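Local coordinates for protein beta sliding clamp (Bartonella birtlesii LL-WM9, PDB 6PTR) that probably encircles DNA as a ring-shaped head-to-tail homodimer, tethering DNA polymerases to their template and so making replication processive, at residues Phe18-Val29 with Val77-Ile85. Numbering follows the deposited sequence.
Sequences FFKSLGRVHRVV and VPAYLLYDI
Tyr83 pushes its ring between His26 and Phe19, and this aromatic layering carries much of the contact. On one face lies the imidazole of His26, stacked face to face with centroids 4.0 Å apart and planes at 11°. The opposite face meets Phe19, nearly parallel but slid so far that the rings barely overlap, CE1 of Phe19 standing 3.3 Å from CE1 of Tyr83. Leu22 CG lies at the ring's edge, and Gly23, with no side chain, lets its CA come within 3.5 Å of Tyr83 CE1; Tyr83 is thus a knob in a hole formed by Phe19, Leu22, Gly23 and His26. Tyr80 is the second aromatic ring at the imidazole: the edge of His26 turns toward the face of Tyr80 in an offset edge-to-face pair, planes at 77°, with His26 CD2 nearest to Tyr80 CE1.

Polar contacts help to orient these rings. CG of His26 sits between its backbone N and carbonyl carbon (chi1 86°), folding the imidazole back along its own helix, where ND1 donates to Leu22 O and weakly to Gly23 O. Tyr80 OH donates to Val29 O (2.8 Å), which lies in the plane of the phenol ring, and so ties helix 79-88 to the type I turn from His26 to Val29. Tyr83 OH shares a water with Phe19 O, a polar end suited to a partly exposed position.

Deeper in, apolar groups suit the buried side, where Leu22 CD2 packs 3.6 Å from Leu82 CG, Phe18 meets Leu82 at its ring edge, and the small Ala79 brings its CB to 4.0 Å from Val29 CG2. Phe18 and Ala79 also reach the underlying strands 59-69 and 40-46. The roughly antiparallel helices 15-26 and 79-88 form the helix pair packed against beta-sheet that typifies each domain of the DnaN fold, here the N-terminal one.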
# COMPACT_ATOMS: atom_id res chain seq x y z
N PHE C 18 -9.68 -11.69 21.54
CA PHE C 18 -9.80 -12.67 20.46
C PHE C 18 -9.12 -12.18 19.19
O PHE C 18 -8.46 -12.95 18.48
CB PHE C 18 -11.27 -12.96 20.19
CG PHE C 18 -11.48 -14.11 19.23
CD1 PHE C 18 -11.22 -15.41 19.63
CD2 PHE C 18 -11.97 -13.89 17.95
CE1 PHE C 18 -11.40 -16.47 18.76
CE2 PHE C 18 -12.16 -14.97 17.08
CZ PHE C 18 -11.86 -16.26 17.50
N PHE C 19 -9.28 -10.89 18.88
CA PHE C 19 -8.68 -10.30 17.69
C PHE C 19 -7.16 -10.36 17.77
O PHE C 19 -6.49 -10.71 16.78
CB PHE C 19 -9.15 -8.86 17.57
CG PHE C 19 -8.74 -8.18 16.29
CD1 PHE C 19 -9.10 -8.72 15.06
CD2 PHE C 19 -8.01 -7.01 16.32
CE1 PHE C 19 -8.73 -8.08 13.87
CE2 PHE C 19 -7.63 -6.37 15.15
CZ PHE C 19 -8.00 -6.92 13.92
N LYS C 20 -6.60 -10.02 18.93
CA LYS C 20 -5.15 -10.07 19.11
C LYS C 20 -4.63 -11.49 18.91
O LYS C 20 -3.64 -11.70 18.21
CB LYS C 20 -4.76 -9.55 20.49
CG LYS C 20 -3.25 -9.46 20.67
CD LYS C 20 -2.86 -8.74 21.96
CE LYS C 20 -1.35 -8.51 22.02
NZ LYS C 20 -0.89 -7.43 21.10
N SER C 21 -5.29 -12.48 19.52
CA SER C 21 -4.82 -13.85 19.41
C SER C 21 -4.98 -14.36 17.99
O SER C 21 -4.05 -14.97 17.43
CB SER C 21 -5.57 -14.76 20.40
OG SER C 21 -5.37 -14.32 21.74
N LEU C 22 -6.14 -14.11 17.37
CA LEU C 22 -6.35 -14.50 15.98
C LEU C 22 -5.32 -13.85 15.07
O LEU C 22 -4.86 -14.47 14.11
CB LEU C 22 -7.76 -14.10 15.54
CG LEU C 22 -8.28 -14.64 14.21
CD1 LEU C 22 -8.20 -16.17 14.15
CD2 LEU C 22 -9.72 -14.17 14.00
N GLY C 23 -4.95 -12.59 15.34
CA GLY C 23 -3.96 -11.94 14.52
C GLY C 23 -2.63 -12.66 14.56
O GLY C 23 -1.90 -12.67 13.56
N ARG C 24 -2.31 -13.29 15.69
CA ARG C 24 -1.04 -13.99 15.81
C ARG C 24 -1.02 -15.30 15.04
O ARG C 24 0.07 -15.76 14.67
CB ARG C 24 -0.73 -14.23 17.29
CG ARG C 24 -0.28 -12.95 18.03
CD ARG C 24 -0.11 -13.16 19.53
NE ARG C 24 0.49 -12.02 20.22
CZ ARG C 24 0.73 -11.98 21.53
NH1 ARG C 24 0.39 -13.01 22.29
NH2 ARG C 24 1.29 -10.92 22.07
N VAL C 25 -2.17 -15.92 14.78
CA VAL C 25 -2.13 -17.26 14.18
C VAL C 25 -2.50 -17.23 12.70
O VAL C 25 -1.95 -18.00 11.90
CB VAL C 25 -3.03 -18.25 14.94
CG1 VAL C 25 -2.68 -18.23 16.42
CG2 VAL C 25 -4.47 -17.92 14.73
N HIS C 26 -3.39 -16.32 12.32
CA HIS C 26 -4.01 -16.41 11.00
C HIS C 26 -3.00 -16.18 9.88
O HIS C 26 -3.19 -16.72 8.78
CB HIS C 26 -5.18 -15.42 10.89
CG HIS C 26 -4.79 -14.04 10.47
ND1 HIS C 26 -4.21 -13.13 11.33
CD2 HIS C 26 -4.93 -13.39 9.29
CE1 HIS C 26 -3.99 -11.99 10.69
NE2 HIS C 26 -4.41 -12.13 9.45
N ARG C 27 -1.95 -15.39 10.11
CA ARG C 27 -1.05 -15.08 9.01
C ARG C 27 -0.21 -16.27 8.55
O ARG C 27 0.47 -16.16 7.52
CB ARG C 27 -0.13 -13.90 9.38
CG ARG C 27 0.01 -13.57 10.87
CD ARG C 27 0.86 -12.30 11.07
NE ARG C 27 1.54 -12.26 12.37
CZ ARG C 27 1.30 -11.37 13.33
NH1 ARG C 27 0.39 -10.42 13.15
NH2 ARG C 27 1.98 -11.43 14.47
N VAL C 28 -0.25 -17.39 9.27
CA VAL C 28 0.46 -18.59 8.85
C VAL C 28 -0.25 -19.23 7.66
O VAL C 28 0.38 -19.88 6.82
CB VAL C 28 0.57 -19.54 10.06
CG1 VAL C 28 0.77 -20.98 9.65
CG2 VAL C 28 1.71 -19.06 10.91
N VAL C 29 -1.55 -19.00 7.55
CA VAL C 29 -2.32 -19.52 6.44
C VAL C 29 -1.86 -18.87 5.15
O VAL C 29 -1.72 -17.64 5.06
CB VAL C 29 -3.82 -19.30 6.69
CG1 VAL C 29 -4.63 -19.68 5.47
CG2 VAL C 29 -4.26 -20.09 7.91
N VAL C 77 -12.53 -22.82 11.15
CA VAL C 77 -13.23 -21.68 10.54
C VAL C 77 -12.28 -21.05 9.54
O VAL C 77 -11.09 -20.93 9.86
CB VAL C 77 -13.63 -20.64 11.61
CG1 VAL C 77 -14.61 -19.64 11.07
CG2 VAL C 77 -14.18 -21.32 12.89
N PRO C 78 -12.72 -20.64 8.34
CA PRO C 78 -11.80 -19.95 7.41
C PRO C 78 -11.13 -18.75 8.06
O PRO C 78 -11.80 -17.87 8.60
CB PRO C 78 -12.71 -19.56 6.25
CG PRO C 78 -13.79 -20.64 6.27
CD PRO C 78 -14.06 -20.83 7.73
N ALA C 79 -9.79 -18.73 8.04
CA ALA C 79 -9.07 -17.86 8.98
C ALA C 79 -9.08 -16.40 8.53
O ALA C 79 -9.24 -15.51 9.38
CB ALA C 79 -7.63 -18.36 9.16
N TYR C 80 -8.88 -16.12 7.24
CA TYR C 80 -8.87 -14.72 6.83
C TYR C 80 -10.27 -14.12 6.93
O TYR C 80 -10.41 -12.95 7.32
CB TYR C 80 -8.31 -14.59 5.42
CG TYR C 80 -6.79 -14.71 5.45
CD1 TYR C 80 -6.00 -13.63 5.80
CD2 TYR C 80 -6.16 -15.91 5.15
CE1 TYR C 80 -4.62 -13.73 5.85
CE2 TYR C 80 -4.78 -16.02 5.18
CZ TYR C 80 -4.02 -14.93 5.54
OH TYR C 80 -2.65 -15.05 5.59
N LEU C 81 -11.30 -14.90 6.61
CA LEU C 81 -12.68 -14.42 6.78
C LEU C 81 -12.98 -14.13 8.24
O LEU C 81 -13.56 -13.09 8.58
CB LEU C 81 -13.67 -15.45 6.25
CG LEU C 81 -15.15 -15.13 6.46
CD1 LEU C 81 -15.51 -13.75 5.84
CD2 LEU C 81 -16.03 -16.22 5.86
N LEU C 82 -12.62 -15.06 9.13
CA LEU C 82 -12.88 -14.81 10.55
C LEU C 82 -12.14 -13.57 11.02
O LEU C 82 -12.71 -12.74 11.73
CB LEU C 82 -12.46 -16.01 11.38
CG LEU C 82 -12.69 -15.88 12.88
CD1 LEU C 82 -14.18 -15.67 13.21
CD2 LEU C 82 -12.15 -17.11 13.58
N TYR C 83 -10.87 -13.42 10.61
CA TYR C 83 -10.12 -12.22 10.99
C TYR C 83 -10.79 -10.95 10.48
O TYR C 83 -10.93 -9.97 11.22
CB TYR C 83 -8.68 -12.30 10.45
CG TYR C 83 -7.80 -11.19 10.99
CD1 TYR C 83 -7.34 -11.24 12.30
CD2 TYR C 83 -7.44 -10.10 10.20
CE1 TYR C 83 -6.54 -10.24 12.81
CE2 TYR C 83 -6.63 -9.08 10.71
CZ TYR C 83 -6.18 -9.17 12.02
OH TYR C 83 -5.39 -8.17 12.57
N ASP C 84 -11.21 -10.94 9.21
CA ASP C 84 -11.83 -9.74 8.66
C ASP C 84 -13.13 -9.42 9.38
O ASP C 84 -13.46 -8.24 9.58
CB ASP C 84 -12.07 -9.91 7.16
CG ASP C 84 -10.77 -9.92 6.36
OD1 ASP C 84 -9.75 -9.38 6.84
OD2 ASP C 84 -10.77 -10.47 5.24
N ILE C 85 -13.88 -10.44 9.80
CA ILE C 85 -15.12 -10.20 10.54
C ILE C 85 -14.81 -9.57 11.90
O ILE C 85 -15.34 -8.51 12.25
CB ILE C 85 -15.92 -11.51 10.69
CG1 ILE C 85 -16.54 -11.91 9.35
CG2 ILE C 85 -16.98 -11.37 11.81
CD1 ILE C 85 -17.04 -13.35 9.35
O HOH W 1 -4.78 -8.60 15.59